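Local coordinates for protein VP5 (Halorubrum pleomorphic virus 2, PDB 6QGI) that probably serves as the envelope protein that fuses the membrane of this haloarchaeal virus with that of its host cell, at residues D342-W356 / F425-L439. Numbering follows the deposited sequence.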
loop_
_atom_site.group_PDB
_atom_site.type_symbol
_atom_site.label_atom_id
_atom_site.label_comp_id
_atom_site.label_asym_id
_atom_site.label_seq_id
_atom_site.Cartn_x
_atom_site.Cartn_y
_atom_site.Cartn_z
ATOM N N ASP A 342 -3.515 11.321 0.213
ATOM C CA ASP A 342 -4.073 9.978 0.303
ATOM C C ASP A 342 -4.803 9.770 1.630
ATOM O O ASP A 342 -4.381 10.293 2.665
ATOM C CB ASP A 342 -2.982 8.918 0.109
ATOM C CG ASP A 342 -2.387 8.874 -1.289
ATOM O OD1 ASP A 342 -3.167 8.809 -2.268
ATOM O OD2 ASP A 342 -1.143 8.889 -1.405
ATOM N N VAL A 343 -5.919 9.021 1.576
ATOM C CA VAL A 343 -6.763 8.697 2.734
ATOM C C VAL A 343 -6.485 7.280 3.203
ATOM O O VAL A 343 -6.606 6.347 2.411
ATOM C CB VAL A 343 -8.280 8.861 2.444
ATOM C CG1 VAL A 343 -9.115 8.602 3.698
ATOM C CG2 VAL A 343 -8.582 10.229 1.887
ATOM N N TYR A 344 -6.163 7.122 4.496
ATOM C CA TYR A 344 -5.950 5.817 5.111
ATOM C C TYR A 344 -7.060 5.552 6.135
ATOM O O TYR A 344 -7.667 6.497 6.650
ATOM C CB TYR A 344 -4.545 5.693 5.725
ATOM C CG TYR A 344 -3.443 5.791 4.692
ATOM C CD1 TYR A 344 -3.101 4.698 3.903
ATOM C CD2 TYR A 344 -2.771 6.989 4.472
ATOM C CE1 TYR A 344 -2.118 4.792 2.922
ATOM C CE2 TYR A 344 -1.775 7.092 3.504
ATOM C CZ TYR A 344 -1.454 5.990 2.729
ATOM O OH TYR A 344 -0.468 6.075 1.779
ATOM N N PHE A 345 -7.382 4.268 6.360
ATOM C CA PHE A 345 -8.445 3.871 7.278
ATOM C C PHE A 345 -8.057 2.594 8.018
ATOM O O PHE A 345 -7.943 1.529 7.404
ATOM C CB PHE A 345 -9.777 3.699 6.521
ATOM C CG PHE A 345 -11.028 3.721 7.373
ATOM C CD1 PHE A 345 -11.497 4.912 7.920
ATOM C CD2 PHE A 345 -11.773 2.564 7.573
ATOM C CE1 PHE A 345 -12.667 4.937 8.683
ATOM C CE2 PHE A 345 -12.945 2.590 8.335
ATOM C CZ PHE A 345 -13.390 3.779 8.875
ATOM N N THR A 346 -7.805 2.723 9.336
ATOM C CA THR A 346 -7.440 1.614 10.215
ATOM C C THR A 346 -8.722 1.094 10.832
ATOM O O THR A 346 -9.390 1.820 11.573
ATOM C CB THR A 346 -6.406 2.057 11.252
ATOM O OG1 THR A 346 -5.326 2.706 10.576
ATOM C CG2 THR A 346 -5.884 0.892 12.093
ATOM N N ALA A 347 -9.089 -0.149 10.496
ATOM C CA ALA A 347 -10.327 -0.764 10.962
ATOM C C ALA A 347 -10.188 -2.248 11.200
ATOM O O ALA A 347 -9.317 -2.899 10.624
ATOM C CB ALA A 347 -11.422 -0.529 9.934
ATOM N N ASP A 348 -11.088 -2.789 12.029
ATOM C CA ASP A 348 -11.156 -4.221 12.290
ATOM C C ASP A 348 -12.022 -4.819 11.183
ATOM O O ASP A 348 -13.248 -4.637 11.183
ATOM C CB ASP A 348 -11.706 -4.524 13.702
ATOM C CG ASP A 348 -11.774 -6.001 14.050
ATOM O OD1 ASP A 348 -11.381 -6.825 13.208
ATOM O OD2 ASP A 348 -12.224 -6.327 15.166
ATOM N N MET A 349 -11.366 -5.504 10.218
ATOM C CA MET A 349 -12.005 -6.131 9.055
ATOM C C MET A 349 -13.040 -7.174 9.466
ATOM O O MET A 349 -13.947 -7.466 8.687
ATOM C CB MET A 349 -10.963 -6.765 8.115
ATOM C CG MET A 349 -9.999 -5.757 7.506
ATOM S SD MET A 349 -10.803 -4.492 6.494
ATOM C CE MET A 349 -9.987 -3.021 7.106
ATOM N N SER A 350 -12.941 -7.689 10.705
ATOM C CA SER A 350 -13.884 -8.653 11.264
ATOM C C SER A 350 -15.266 -8.001 11.518
ATOM O O SER A 350 -16.251 -8.712 11.742
ATOM C CB SER A 350 -13.331 -9.257 12.552
ATOM O OG SER A 350 -13.994 -10.467 12.878
ATOM N N LEU A 351 -15.336 -6.654 11.457
ATOM C CA LEU A 351 -16.567 -5.905 11.695
ATOM C C LEU A 351 -17.218 -5.384 10.389
ATOM O O LEU A 351 -18.213 -4.652 10.466
ATOM C CB LEU A 351 -16.320 -4.749 12.685
ATOM C CG LEU A 351 -15.914 -5.146 14.119
ATOM C CD1 LEU A 351 -15.446 -3.946 14.908
ATOM C CD2 LEU A 351 -17.046 -5.855 14.858
ATOM N N VAL A 352 -16.712 -5.810 9.203
ATOM C CA VAL A 352 -17.281 -5.415 7.907
ATOM C C VAL A 352 -18.708 -6.009 7.762
ATOM O O VAL A 352 -18.928 -7.201 8.001
ATOM C CB VAL A 352 -16.362 -5.764 6.693
ATOM C CG1 VAL A 352 -16.297 -7.270 6.416
ATOM C CG2 VAL A 352 -16.781 -4.996 5.439
ATOM N N GLU A 353 -19.669 -5.141 7.429
ATOM C CA GLU A 353 -21.079 -5.484 7.220
ATOM C C GLU A 353 -21.560 -4.886 5.902
ATOM O O GLU A 353 -20.833 -4.108 5.281
ATOM C CB GLU A 353 -21.937 -4.961 8.383
ATOM C CG GLU A 353 -22.186 -5.964 9.489
ATOM C CD GLU A 353 -23.244 -5.502 10.471
ATOM O OE1 GLU A 353 -22.947 -4.601 11.289
ATOM O OE2 GLU A 353 -24.376 -6.035 10.415
ATOM N N GLY A 354 -22.778 -5.225 5.493
ATOM C CA GLY A 354 -23.345 -4.671 4.273
ATOM C C GLY A 354 -24.440 -5.503 3.659
ATOM O O GLY A 354 -24.341 -6.730 3.615
ATOM N N ASP A 355 -25.485 -4.828 3.164
ATOM C CA ASP A 355 -26.611 -5.482 2.514
ATOM C C ASP A 355 -26.168 -6.060 1.171
ATOM O O ASP A 355 -25.453 -5.401 0.408
ATOM C CB ASP A 355 -27.787 -4.505 2.339
ATOM C CG ASP A 355 -29.096 -5.175 1.968
ATOM O OD1 ASP A 355 -29.600 -5.989 2.780
ATOM O OD2 ASP A 355 -29.628 -4.876 0.876
ATOM N N TRP A 356 -26.544 -7.323 0.925
ATOM C CA TRP A 356 -26.246 -8.036 -0.311
ATOM C C TRP A 356 -27.501 -8.041 -1.186
ATOM O O TRP A 356 -28.576 -8.437 -0.731
ATOM C CB TRP A 356 -25.743 -9.456 -0.021
ATOM C CG TRP A 356 -25.167 -10.139 -1.224
ATOM C CD1 TRP A 356 -25.824 -10.963 -2.088
ATOM C CD2 TRP A 356 -23.822 -10.034 -1.712
ATOM N NE1 TRP A 356 -24.971 -11.387 -3.080
ATOM C CE2 TRP A 356 -23.732 -10.839 -2.869
ATOM C CE3 TRP A 356 -22.676 -9.345 -1.276
ATOM C CZ2 TRP A 356 -22.543 -10.975 -3.598
ATOM C CZ3 TRP A 356 -21.497 -9.486 -1.995
ATOM C CH2 TRP A 356 -21.439 -10.288 -3.144
ATOM N N PHE A 425 -23.854 -9.465 3.902
ATOM C CA PHE A 425 -22.553 -10.102 4.082
ATOM C C PHE A 425 -21.925 -9.655 5.402
ATOM O O PHE A 425 -22.125 -8.520 5.839
ATOM C CB PHE A 425 -21.606 -9.859 2.888
ATOM C CG PHE A 425 -21.005 -8.479 2.767
ATOM C CD1 PHE A 425 -21.630 -7.493 2.014
ATOM C CD2 PHE A 425 -19.784 -8.178 3.365
ATOM C CE1 PHE A 425 -21.066 -6.220 1.894
ATOM C CE2 PHE A 425 -19.223 -6.907 3.246
ATOM C CZ PHE A 425 -19.868 -5.937 2.510
ATOM N N LEU A 426 -21.179 -10.564 6.035
ATOM C CA LEU A 426 -20.462 -10.339 7.294
ATOM C C LEU A 426 -19.195 -11.191 7.307
ATOM O O LEU A 426 -19.140 -12.189 6.597
ATOM C CB LEU A 426 -21.352 -10.629 8.530
ATOM C CG LEU A 426 -21.985 -12.026 8.670
ATOM C CD1 LEU A 426 -21.046 -12.999 9.355
ATOM C CD2 LEU A 426 -23.219 -11.956 9.493
ATOM N N SER A 427 -18.203 -10.823 8.130
ATOM C CA SER A 427 -16.928 -11.533 8.228
ATOM C C SER A 427 -17.071 -12.959 8.781
ATOM O O SER A 427 -17.962 -13.238 9.581
ATOM C CB SER A 427 -15.954 -10.748 9.098
ATOM O OG SER A 427 -14.626 -11.241 9.011
ATOM N N THR A 428 -16.172 -13.849 8.328
ATOM C CA THR A 428 -16.033 -15.255 8.717
ATOM C C THR A 428 -15.148 -15.358 9.973
ATOM O O THR A 428 -15.323 -16.282 10.774
ATOM C CB THR A 428 -15.406 -16.050 7.545
ATOM O OG1 THR A 428 -16.042 -15.701 6.315
ATOM C CG2 THR A 428 -15.467 -17.564 7.742
ATOM N N ALA A 429 -14.191 -14.409 10.120
ATOM C CA ALA A 429 -13.191 -14.323 11.187
ATOM C C ALA A 429 -13.796 -14.252 12.591
ATOM O O ALA A 429 -14.745 -13.501 12.837
ATOM C CB ALA A 429 -12.288 -13.122 10.958
ATOM N N GLU A 430 -13.225 -15.050 13.504
ATOM C CA GLU A 430 -13.614 -15.127 14.914
ATOM C C GLU A 430 -12.777 -14.138 15.732
ATOM O O GLU A 430 -13.301 -13.498 16.645
ATOM C CB GLU A 430 -13.458 -16.565 15.442
ATOM C CG GLU A 430 -14.508 -17.526 14.905
ATOM C CD GLU A 430 -14.051 -18.961 14.729
ATOM O OE1 GLU A 430 -13.906 -19.672 15.749
ATOM O OE2 GLU A 430 -13.849 -19.380 13.566
ATOM N N GLN A 431 -11.484 -13.994 15.374
ATOM C CA GLN A 431 -10.531 -13.064 15.988
ATOM C C GLN A 431 -10.605 -11.687 15.319
ATOM O O GLN A 431 -11.177 -11.562 14.233
ATOM C CB GLN A 431 -9.105 -13.623 15.864
ATOM C CG GLN A 431 -8.749 -14.693 16.891
ATOM C CD GLN A 431 -7.301 -15.130 16.806
ATOM O OE1 GLN A 431 -6.424 -14.416 16.295
ATOM N NE2 GLN A 431 -7.013 -16.318 17.320
ATOM N N THR A 432 -10.010 -10.660 15.951
ATOM C CA THR A 432 -9.955 -9.306 15.384
ATOM C C THR A 432 -8.988 -9.297 14.201
ATOM O O THR A 432 -7.956 -9.969 14.245
ATOM C CB THR A 432 -9.521 -8.267 16.436
ATOM O OG1 THR A 432 -8.193 -8.569 16.867
ATOM C CG2 THR A 432 -10.481 -8.171 17.623
ATOM N N GLN A 433 -9.327 -8.554 13.149
ATOM C CA GLN A 433 -8.504 -8.415 11.953
ATOM C C GLN A 433 -8.284 -6.940 11.649
ATOM O O GLN A 433 -8.748 -6.436 10.624
ATOM C CB GLN A 433 -9.138 -9.142 10.754
ATOM C CG GLN A 433 -9.048 -10.654 10.811
ATOM C CD GLN A 433 -9.355 -11.299 9.481
ATOM O OE1 GLN A 433 -9.994 -10.713 8.596
ATOM N NE2 GLN A 433 -8.897 -12.534 9.315
ATOM N N TYR A 434 -7.587 -6.239 12.563
ATOM C CA TYR A 434 -7.269 -4.824 12.406
ATOM C C TYR A 434 -6.278 -4.654 11.267
ATOM O O TYR A 434 -5.275 -5.370 11.217
ATOM C CB TYR A 434 -6.711 -4.237 13.704
ATOM C CG TYR A 434 -7.765 -3.928 14.744
ATOM C CD1 TYR A 434 -8.397 -2.690 14.779
ATOM C CD2 TYR A 434 -8.120 -4.868 15.702
ATOM C CE1 TYR A 434 -9.353 -2.391 15.749
ATOM C CE2 TYR A 434 -9.085 -4.587 16.669
ATOM C CZ TYR A 434 -9.700 -3.346 16.691
ATOM O OH TYR A 434 -10.657 -3.061 17.642
ATOM N N GLU A 435 -6.592 -3.759 10.318
ATOM C CA GLU A 435 -5.768 -3.487 9.140
ATOM C C GLU A 435 -5.930 -2.044 8.694
ATOM O O GLU A 435 -6.957 -1.429 8.984
ATOM C CB GLU A 435 -6.156 -4.420 7.972
ATOM C CG GLU A 435 -6.016 -5.911 8.236
ATOM C CD GLU A 435 -6.590 -6.835 7.180
ATOM O OE1 GLU A 435 -6.803 -8.028 7.498
ATOM O OE2 GLU A 435 -6.826 -6.369 6.043
ATOM N N THR A 436 -4.932 -1.518 7.961
ATOM C CA THR A 436 -4.965 -0.173 7.386
ATOM C C THR A 436 -5.156 -0.311 5.885
ATOM O O THR A 436 -4.396 -1.019 5.218
ATOM C CB THR A 436 -3.711 0.627 7.744
ATOM O OG1 THR A 436 -3.605 0.709 9.161
ATOM C CG2 THR A 436 -3.723 2.036 7.152
ATOM N N ILE A 437 -6.192 0.352 5.365
ATOM C CA ILE A 437 -6.550 0.344 3.948
ATOM C C ILE A 437 -6.480 1.770 3.396
ATOM O O ILE A 437 -6.655 2.726 4.149
ATOM C CB ILE A 437 -7.950 -0.304 3.710
ATOM C CG1 ILE A 437 -9.082 0.461 4.445
ATOM C CG2 ILE A 437 -7.936 -1.787 4.101
ATOM C CD1 ILE A 437 -10.475 0.236 3.944
ATOM N N GLN A 438 -6.206 1.917 2.093
ATOM C CA GLN A 438 -6.201 3.235 1.462
ATOM C C GLN A 438 -7.518 3.380 0.717
ATOM O O GLN A 438 -7.791 2.585 -0.179
ATOM C CB GLN A 438 -4.990 3.436 0.536
ATOM C CG GLN A 438 -4.946 4.837 -0.070
ATOM C CD GLN A 438 -3.792 5.064 -1.007
ATOM O OE1 GLN A 438 -2.639 4.838 -0.665
ATOM N NE2 GLN A 438 -4.082 5.543 -2.206
ATOM N N LEU A 439 -8.338 4.372 1.095
ATOM C CA LEU A 439 -9.639 4.605 0.469
ATOM C C LEU A 439 -9.463 5.261 -0.890
ATOM O O LEU A 439 -8.880 6.340 -0.980
ATOM C CB LEU A 439 -10.538 5.460 1.380
ATOM C CG LEU A 439 -10.747 4.928 2.801
ATOM C CD1 LEU A 439 -11.430 5.946 3.676
ATOM C CD2 LEU A 439 -11.549 3.635 2.803
HETATM O O HOH W 1 -6.309 7.613 -1.171
#
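F345 and A347 pair antiparallel with I437 and E435; these two pairs exchange four backbone hydrogen bonds, and L439 N to V343 O adds a fifth between strands 343-348 and 434-439. F345 N meets I437 O at 2.8 Å, and I437 N returns a bond to F345 O. Beyond L439 N to V343 O, a water bridges V343 N and L439 O.

D348 ends this ladder. Its CG lies anti to the backbone N (chi1 -179°), which carries the carboxylate toward the turn that follows, where OD1 takes two amides from opposite faces of its plane: Q433 N at 2.7 Å, and S350 N in an Asx turn. M349 N bonds to Q433 O, so the turn at 349-351 and the chain entering strand 434-439 are tied together. Another polar pair, T346 OG1 and T436 OG1, lies 3.0 Å apart and shares a hydrogen bond.

Aliphatic contacts gather on the opposite side from these threonines, where V343 CG1 touches L439 CD1 at 3.5 Å and the bent M349 chain brings CE to I437 CG2. On the threonine side, D348 CB sits squarely over the Y434 ring, 3.7 Å from its centroid, as a CH-pi contact. Farther along, F425 N bonds to G354 O at 2.8 Å; the F425 ring lays one face against the E353-G354 peptide, its edge meeting V352 CG2.

Strand 343-355 is thus shared by two partners, 434-439 and 418-427. Strand 312-320 pairs with its other edge, F318 packing edge-to-face on F345. Helix 285-292 covers T346 and T436, while Y375 stacks edge-to-face with both F425 and W356 beside strand 378-384.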